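Local structure of CREG-like beta-barrel domain-containing protein (Agrobacterium tumefaciens, 3DNH) at residues 197-200 and 201-204; 188-191 and 192-196; 46-49 and 50-53. The protein is of unknown function but belongs to the pyridoxamine 5'-phosphate oxidase-like split-barrel proteins of the FMN-binding clan, and so may bind a flavin. One frame throughout, in Å; residues are numbered along the deposited sequence.

Contact 1: 197-200 and 201-204; sequences KGEA and SRLA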
ATOM      1  N   LYS A 197      24.018  -1.401  24.269  1.00 35.20           N
ATOM      2  CA  LYS A 197      23.563  -2.628  23.628  1.00 35.60           C
ATOM      3  C   LYS A 197      22.201  -3.063  24.210  1.00 36.08           C
ATOM      4  O   LYS A 197      22.033  -3.151  25.444  1.00 35.81           O
ATOM      5  CB  LYS A 197      24.614  -3.715  23.753  1.00 35.34           C
ATOM      6  CG  LYS A 197      24.254  -5.037  23.076  1.00 36.94           C
ATOM      7  CD  LYS A 197      25.464  -5.866  22.919  1.00 34.56           C
ATOM      8  CE  LYS A 197      25.183  -7.188  22.314  1.00 34.63           C
ATOM      9  NZ  LYS A 197      26.466  -7.902  22.206  1.00 30.40           N
ATOM     10  N   GLY A 198      21.223  -3.260  23.327  1.00 36.12           N
ATOM     11  CA  GLY A 198      19.931  -3.805  23.722  1.00 35.91           C
ATOM     12  C   GLY A 198      18.957  -2.737  24.149  1.00 36.65           C
ATOM     13  O   GLY A 198      17.752  -3.026  24.287  1.00 36.86           O
ATOM     14  N   GLU A 199      19.437  -1.507  24.355  1.00 36.33           N
ATOM     15  CA  GLU A 199      18.556  -0.464  24.903  1.00 37.55           C
ATOM     16  C   GLU A 199      17.452  -0.022  23.914  1.00 38.59           C
ATOM     17  O   GLU A 199      16.304   0.155  24.321  1.00 38.33           O
ATOM     18  CB  GLU A 199      19.335   0.755  25.378  1.00 37.82           C
ATOM     19  CG  GLU A 199      18.601   1.564  26.428  1.00 43.40           C
ATOM     20  CD  GLU A 199      18.843   1.034  27.869  1.00 49.01           C
ATOM     21  OE1 GLU A 199      19.219   1.853  28.727  1.00 51.75           O
ATOM     22  OE2 GLU A 199      18.697  -0.191  28.169  1.00 52.34           O
ATOM     23  N   ALA A 200      17.783   0.140  22.628  1.00 38.82           N
ATOM     24  CA  ALA A 200      16.753   0.548  21.636  1.00 39.20           C
ATOM     25  C   ALA A 200      15.666  -0.551  21.538  1.00 40.28           C
ATOM     26  O   ALA A 200      14.464  -0.266  21.445  1.00 39.92           O
ATOM     27  CB  ALA A 200      17.377   0.783  20.333  1.00 39.55           C
ATOM     28  N   SER A 201      16.098  -1.804  21.594  1.00 39.80           N
ATOM     29  CA  SER A 201      15.178  -2.947  21.553  1.00 41.18           C
ATOM     30  C   SER A 201      14.288  -3.007  22.812  1.00 40.92           C
ATOM     31  O   SER A 201      13.072  -3.242  22.699  1.00 41.81           O
ATOM     32  CB  SER A 201      15.963  -4.231  21.346  1.00 40.29           C
ATOM     33  OG  SER A 201      15.084  -5.328  21.186  1.00 44.86           O
ATOM     34  N   ARG A 202      14.850  -2.712  23.991  1.00 40.52           N
ATOM     35  CA  ARG A 202      14.029  -2.551  25.211  1.00 40.24           C
ATOM     36  C   ARG A 202      12.936  -1.486  25.060  1.00 39.77           C
ATOM     37  O   ARG A 202      11.798  -1.677  25.525  1.00 39.36           O
ATOM     38  CB  ARG A 202      14.879  -2.269  26.454  1.00 40.01           C
ATOM     39  CG  ARG A 202      15.558  -3.521  26.990  1.00 41.00           C
ATOM     40  CD  ARG A 202      16.708  -3.249  27.981  1.00 42.99           C
ATOM     41  NE  ARG A 202      16.330  -2.328  29.058  1.00 49.55           N
ATOM     42  CZ  ARG A 202      16.789  -2.379  30.317  1.00 52.36           C
ATOM     43  NH1 ARG A 202      16.375  -1.469  31.202  1.00 52.08           N
ATOM     44  NH2 ARG A 202      17.637  -3.339  30.706  1.00 51.69           N
ATOM     45  N   LEU A 203      13.286  -0.369  24.448  1.00 37.63           N
ATOM     46  CA  LEU A 203      12.329   0.736  24.196  1.00 39.30           C
ATOM     47  C   LEU A 203      11.282   0.329  23.175  1.00 39.33           C
ATOM     48  O   LEU A 203      10.102   0.658  23.343  1.00 38.96           O
ATOM     49  CB  LEU A 203      13.041   2.015  23.707  1.00 37.79           C
ATOM     50  CG  LEU A 203      14.120   2.598  24.621  1.00 40.78           C
ATOM     51  CD1 LEU A 203      14.850   3.732  23.910  1.00 38.26           C
ATOM     52  CD2 LEU A 203      13.485   3.109  25.943  1.00 39.91           C
ATOM     53  N   ALA A 204      11.707  -0.401  22.135  1.00 39.34           N
ATOM     54  CA  ALA A 204      10.768  -0.862  21.124  1.00 40.13           C
ATOM     55  C   ALA A 204       9.754  -1.854  21.721  1.00 41.27           C
ATOM     56  O   ALA A 204       8.558  -1.795  21.408  1.00 41.45           O
ATOM     57  CB  ALA A 204      11.489  -1.450  19.963  1.00 39.97           C
TER

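Contact 2: 188-191 and 192-196; sequences SEAT and RLNAI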
ATOM      1  N   SER A 188      22.606  13.587  19.611  1.00 41.32           N
ATOM      2  CA  SER A 188      23.632  12.980  20.447  1.00 42.46           C
ATOM      3  C   SER A 188      23.027  12.064  21.518  1.00 42.08           C
ATOM      4  O   SER A 188      23.651  11.075  21.900  1.00 41.71           O
ATOM      5  CB  SER A 188      24.524  14.045  21.077  1.00 42.62           C
ATOM      6  OG  SER A 188      23.744  14.875  21.905  1.00 44.62           O
ATOM      7  N   GLU A 189      21.822  12.370  21.990  1.00 41.08           N
ATOM      8  CA  GLU A 189      21.115  11.398  22.840  1.00 40.35           C
ATOM      9  C   GLU A 189      20.775  10.093  22.118  1.00 39.77           C
ATOM     10  O   GLU A 189      20.983   9.026  22.681  1.00 38.95           O
ATOM     11  CB  GLU A 189      19.871  11.997  23.483  1.00 41.17           C
ATOM     12  CG  GLU A 189      20.213  12.972  24.590  1.00 42.00           C
ATOM     13  CD  GLU A 189      20.918  12.286  25.741  1.00 47.88           C
ATOM     14  OE1 GLU A 189      20.230  11.651  26.559  1.00 47.76           O
ATOM     15  OE2 GLU A 189      22.155  12.363  25.823  1.00 47.91           O
ATOM     16  N   ALA A 190      20.301  10.172  20.866  1.00 39.62           N
ATOM     17  CA  ALA A 190      20.025   8.964  20.061  1.00 39.36           C
ATOM     18  C   ALA A 190      21.286   8.105  19.942  1.00 39.81           C
ATOM     19  O   ALA A 190      21.240   6.892  20.151  1.00 39.51           O
ATOM     20  CB  ALA A 190      19.496   9.348  18.635  1.00 38.66           C
ATOM     21  N   THR A 191      22.401   8.745  19.584  1.00 38.54           N
ATOM     22  CA  THR A 191      23.688   8.087  19.453  1.00 39.26           C
ATOM     23  C   THR A 191      24.114   7.434  20.762  1.00 39.11           C
ATOM     24  O   THR A 191      24.561   6.283  20.774  1.00 37.88           O
ATOM     25  CB  THR A 191      24.788   9.081  19.007  1.00 39.24           C
ATOM     26  OG1 THR A 191      24.367   9.725  17.813  1.00 40.65           O
ATOM     27  CG2 THR A 191      26.104   8.388  18.734  1.00 40.14           C
ATOM     28  N   ARG A 192      23.958   8.173  21.839  1.00 39.23           N
ATOM     29  CA  ARG A 192      24.297   7.721  23.160  1.00 40.56           C
ATOM     30  C   ARG A 192      23.555   6.464  23.505  1.00 40.07           C
ATOM     31  O   ARG A 192      24.135   5.500  23.879  1.00 40.14           O
ATOM     32  CB  ARG A 192      23.938   8.777  24.185  1.00 41.29           C
ATOM     33  CG  ARG A 192      24.955   8.976  25.254  1.00 44.05           C
ATOM     34  CD  ARG A 192      24.423   9.136  26.636  1.00 46.79           C
ATOM     35  NE  ARG A 192      23.068   9.597  26.730  1.00 51.37           N
ATOM     36  CZ  ARG A 192      22.153   9.042  27.488  1.00 47.62           C
ATOM     37  NH1 ARG A 192      22.447   8.035  28.233  1.00 49.34           N
ATOM     38  NH2 ARG A 192      20.951   9.514  27.491  1.00 47.10           N
ATOM     39  N   LEU A 193      22.248   6.529  23.389  1.00 38.98           N
ATOM     40  CA  LEU A 193      21.344   5.437  23.696  1.00 38.93           C
ATOM     41  C   LEU A 193      21.503   4.238  22.787  1.00 39.02           C
ATOM     42  O   LEU A 193      21.424   3.107  23.274  1.00 38.62           O
ATOM     43  CB  LEU A 193      19.871   5.903  23.683  1.00 39.93           C
ATOM     44  CG  LEU A 193      19.582   6.878  24.841  1.00 40.44           C
ATOM     45  CD1 LEU A 193      18.192   7.499  24.723  1.00 43.47           C
ATOM     46  CD2 LEU A 193      19.792   6.118  26.164  1.00 44.54           C
ATOM     47  N   ASN A 194      21.722   4.478  21.491  1.00 37.70           N
ATOM     48  CA  ASN A 194      21.972   3.396  20.529  1.00 36.83           C
ATOM     49  C   ASN A 194      23.247   2.661  20.840  1.00 37.14           C
ATOM     50  O   ASN A 194      23.418   1.520  20.407  1.00 38.40           O
ATOM     51  CB  ASN A 194      21.990   3.884  19.041  1.00 36.57           C
ATOM     52  CG  ASN A 194      20.604   4.192  18.498  1.00 36.66           C
ATOM     53  OD1 ASN A 194      19.633   3.566  18.900  1.00 38.01           O
ATOM     54  ND2 ASN A 194      20.492   5.202  17.599  1.00 36.35           N
ATOM     55  N   ALA A 195      24.166   3.286  21.570  1.00 37.30           N
ATOM     56  CA  ALA A 195      25.423   2.632  21.963  1.00 36.33           C
ATOM     57  C   ALA A 195      25.263   1.736  23.197  1.00 35.42           C
ATOM     58  O   ALA A 195      26.189   0.983  23.574  1.00 34.15           O
ATOM     59  CB  ALA A 195      26.540   3.709  22.195  1.00 37.39           C
ATOM     60  N   ILE A 196      24.095   1.801  23.841  1.00 34.06           N
ATOM     61  CA  ILE A 196      23.851   0.913  24.983  1.00 34.61           C
ATOM     62  C   ILE A 196      23.243  -0.329  24.332  1.00 33.90           C
ATOM     63  O   ILE A 196      22.132  -0.284  23.837  1.00 33.32           O
ATOM     64  CB  ILE A 196      22.929   1.546  26.091  1.00 34.05           C
ATOM     65  CG1 ILE A 196      23.539   2.869  26.601  1.00 35.03           C
ATOM     66  CG2 ILE A 196      22.707   0.552  27.284  1.00 33.21           C
ATOM     67  CD1 ILE A 196      22.642   3.668  27.644  1.00 33.84           C
TER

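Contact 3: 46-49 and 50-53; sequences TLDP and VSGY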
ATOM      1  N   THR A  46      -0.734  10.995  -7.550  1.00 39.46           N
ATOM      2  CA  THR A  46      -0.172  12.099  -8.267  1.00 38.96           C
ATOM      3  C   THR A  46      -1.200  12.337  -9.403  1.00 38.63           C
ATOM      4  O   THR A  46      -2.085  11.494  -9.639  1.00 38.06           O
ATOM      5  CB  THR A  46       1.206  11.520  -8.656  1.00 40.23           C
ATOM      6  OG1 THR A  46       2.307  12.132  -7.959  1.00 45.89           O
ATOM      7  CG2 THR A  46       1.414  11.094 -10.040  1.00 33.78           C
ATOM      8  N   LEU A  47      -1.122  13.483 -10.078  1.00 38.88           N
ATOM      9  CA  LEU A  47      -2.068  13.778 -11.167  1.00 38.18           C
ATOM     10  C   LEU A  47      -1.391  13.798 -12.531  1.00 38.60           C
ATOM     11  O   LEU A  47      -0.334  14.418 -12.713  1.00 39.08           O
ATOM     12  CB  LEU A  47      -2.808  15.112 -10.931  1.00 38.20           C
ATOM     13  CG  LEU A  47      -3.728  15.309  -9.705  1.00 38.94           C
ATOM     14  CD1 LEU A  47      -4.159  16.792  -9.604  1.00 35.37           C
ATOM     15  CD2 LEU A  47      -4.975  14.403  -9.751  1.00 34.51           C
ATOM     16  N   ASP A  48      -2.015  13.140 -13.502  1.00 38.81           N
ATOM     17  CA  ASP A  48      -1.512  13.176 -14.846  1.00 38.11           C
ATOM     18  C   ASP A  48      -1.789  14.545 -15.476  1.00 38.82           C
ATOM     19  O   ASP A  48      -2.921  15.041 -15.437  1.00 39.17           O
ATOM     20  CB  ASP A  48      -2.066  12.046 -15.677  1.00 37.52           C
ATOM     21  CG  ASP A  48      -1.359  11.920 -17.007  1.00 38.27           C
ATOM     22  OD1 ASP A  48      -1.667  12.717 -17.928  1.00 39.29           O
ATOM     23  OD2 ASP A  48      -0.474  11.043 -17.124  1.00 39.12           O
ATOM     24  N   PRO A  49      -0.739  15.178 -16.037  1.00 39.51           N
ATOM     25  CA  PRO A  49      -0.882  16.529 -16.614  1.00 39.59           C
ATOM     26  C   PRO A  49      -1.793  16.683 -17.833  1.00 39.85           C
ATOM     27  O   PRO A  49      -2.234  17.802 -18.109  1.00 41.11           O
ATOM     28  CB  PRO A  49       0.547  16.926 -16.961  1.00 39.48           C
ATOM     29  CG  PRO A  49       1.320  15.692 -16.994  1.00 39.84           C
ATOM     30  CD  PRO A  49       0.651  14.696 -16.095  1.00 39.29           C
ATOM     31  N   VAL A  50      -2.030  15.613 -18.594  1.00 39.58           N
ATOM     32  CA  VAL A  50      -2.832  15.699 -19.826  1.00 38.34           C
ATOM     33  C   VAL A  50      -4.211  15.081 -19.604  1.00 37.75           C
ATOM     34  O   VAL A  50      -5.238  15.680 -19.926  1.00 36.21           O
ATOM     35  CB  VAL A  50      -2.137  14.991 -21.062  1.00 38.53           C
ATOM     36  CG1 VAL A  50      -3.002  15.067 -22.326  1.00 38.22           C
ATOM     37  CG2 VAL A  50      -0.752  15.578 -21.350  1.00 38.99           C
ATOM     38  N   SER A  51      -4.222  13.879 -19.034  1.00 37.22           N
ATOM     39  CA  SER A  51      -5.445  13.085 -18.965  1.00 37.08           C
ATOM     40  C   SER A  51      -6.311  13.478 -17.782  1.00 37.18           C
ATOM     41  O   SER A  51      -7.517  13.332 -17.824  1.00 37.79           O
ATOM     42  CB  SER A  51      -5.120  11.592 -18.933  1.00 37.19           C
ATOM     43  OG  SER A  51      -4.404  11.262 -17.747  1.00 35.06           O
ATOM     44  N   GLY A  52      -5.686  13.961 -16.722  1.00 38.39           N
ATOM     45  CA  GLY A  52      -6.405  14.400 -15.530  1.00 38.15           C
ATOM     46  C   GLY A  52      -6.719  13.233 -14.614  1.00 36.98           C
ATOM     47  O   GLY A  52      -7.185  13.435 -13.494  1.00 37.41           O
ATOM     48  N   TYR A  53      -6.449  12.014 -15.090  1.00 35.98           N
ATOM     49  CA  TYR A  53      -6.541  10.805 -14.263  1.00 34.74           C
ATOM     50  C   TYR A  53      -5.524  10.864 -13.104  1.00 34.55           C
ATOM     51  O   TYR A  53      -4.420  11.480 -13.250  1.00 35.08           O
ATOM     52  CB  TYR A  53      -6.240   9.543 -15.089  1.00 33.87           C
ATOM     53  CG  TYR A  53      -7.340   9.046 -16.013  1.00 33.36           C
ATOM     54  CD1 TYR A  53      -7.995   7.848 -15.756  1.00 32.99           C
ATOM     55  CD2 TYR A  53      -7.715   9.779 -17.128  1.00 33.00           C
ATOM     56  CE1 TYR A  53      -8.996   7.382 -16.609  1.00 34.11           C
ATOM     57  CE2 TYR A  53      -8.713   9.329 -18.000  1.00 35.12           C
ATOM     58  CZ  TYR A  53      -9.349   8.129 -17.717  1.00 34.84           C
ATOM     59  OH  TYR A  53     -10.324   7.680 -18.536  1.00 32.74           O
TER

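Contact 1: 197-200 and 201-204
E199 and R202, one turn apart at the start of helix 199-206, form a salt bridge in which OE2 of E199 lies 3.3 Å from NE of R202. The oxygen sits over one face of the guanidinium, offset toward its rim, and the two planar groups are turned 46° against each other. No N-H is aimed at the carboxylate, so the pair is held by charge alone. The bend of the glutamate chain at chi2 (86°) brings OE2 over to the arginine. The aliphatic part of R202 also packs on backbone, its CG 3.5 Å from O of G198, while CG of L203 comes to 3.3 Å from O of E199.

Beneath these side chains runs the first helical turn. N of R202 donates to O of G198 at 2.9 Å, N of L203 to O of E199 at 3.1 Å, and N of A204 to O of A200 at 2.8 Å. G198 occupies the N-cap with a positive phi of 89°, a backbone region that glycine enters easily.

Further out, A200 and L203 rest on L226 of strand 223-227, and OG of S201 is hydrogen-bonded to OG1 of T211. L255 packs against both E199 and R202. With its carboxylate in the first turn, E199 would probably interact favourably with the positive helix end, and its charge attraction to R202, with OE2 above the guanidinium face, is not directional.

Contact 2: 188-191 and 192-196
E189 and R192 run alongside each other in the same direction, near the end of helix 180-194. NE of R192 donates to OE2 of E189 at 3.1 Å, meeting that oxygen from above the carboxylate plane. The carboxylate sits at the guanidinium edge with the planes 25° apart. The second arm of this salt bridge, NH2 of R192 to OE1 of E189, is modelled at 2.4 Å, a length too short to be trusted. R192 comes to the carboxylate through unstaggered torsions (chi1 -138°, chi3 -23°).

On the packed side, L193 lies on F247 and L251 of helix 244-254 and on I216 of strand 215-220, which A190 also meets. Its CG lies 3.4 Å from O of E189, and its N donates to that same oxygen at 2.9 Å. E189 straddles the two sides, packed on L244, F247 and I219, while R192 reaches it from the solvent side.

N194 N donates to O of A190 at 2.8 Å, while OD1 of N194 accepts from N of I216. The bond N of A195 to O of T191, 3.1 Å, is weak. The chemistry is thus divided: apolar burial and the asparagine bond fasten the helix to its neighbours, whereas an i to i+3 ion pair ties an exposed arginine to a partly packed glutamate.

Contact 3: 46-49 and 50-53
D48 and Y53 close a beta-hairpin connection: N of D48 donates to O of Y53 at 2.9 Å and nearly straight (169°), and within this closure the chain from P49 to S51 keeps right-handed helical backbone angles before G52 turns left-handed with a phi of 84°. A second backbone bond, N of G52 to O of D48 at 3.2 Å, spans i to i+4 and makes this an alpha turn. Its donor stands above the carbonyl plane.

The aspartate side chain fills the turn. With CG anti to the backbone N (chi1 -170°), OD1 swings in beneath the bend and accepts from N of V50 at 3.0 Å and from N of S51 at 3.0 Å. The two donors approach on the anti side of the carboxylate but from opposite faces of its plane. The V50 bond defines an Asx turn, and together with the bonds from S51 and G52 it builds an Asx motif. OG1 of T12 from the second subunit also bonds OD1, so three donors grip this one oxygen. OG of S51 accepts a weak bond from N of Y53 at 3.4 Å, and is itself hydrogen-bonded to O of V10 of the second subunit.

The turn joins strand 41-47 to strand 54-63, adjacent antiparallel strands of the barrel, where T46 pairs with Y55 through the backbone. P49 packs on N82 and T85 of helix 78-85, T46 meets that helix and I89 of strand 88-93, and L47 packs on L47 of the second subunit, which places the hairpin at the dimer interface.

How the contacts relate
Contacts 1 and 2 are neighbours in one region: helices 180-194 and 199-206 follow each other, the centres of the two contacts lie about 11 Å apart, and CB of E199 packs on L193 O at 3.8 Å. Each combines a buried apolar side against the small three-stranded sheet with a Glu-Arg pair whose arginine is exposed, approached over a guanidinium face in contact 1 but at its edge in contact 2. Contact 3 sits across the chain's centre, about 46 Å between centres from either. It belongs to the barrel, has no Glu-Arg pair, and uses an aspartate carboxylate to accept backbone N-H groups within a turn. Unlike the helical contacts, which no other subunit touches, it meets the second chain.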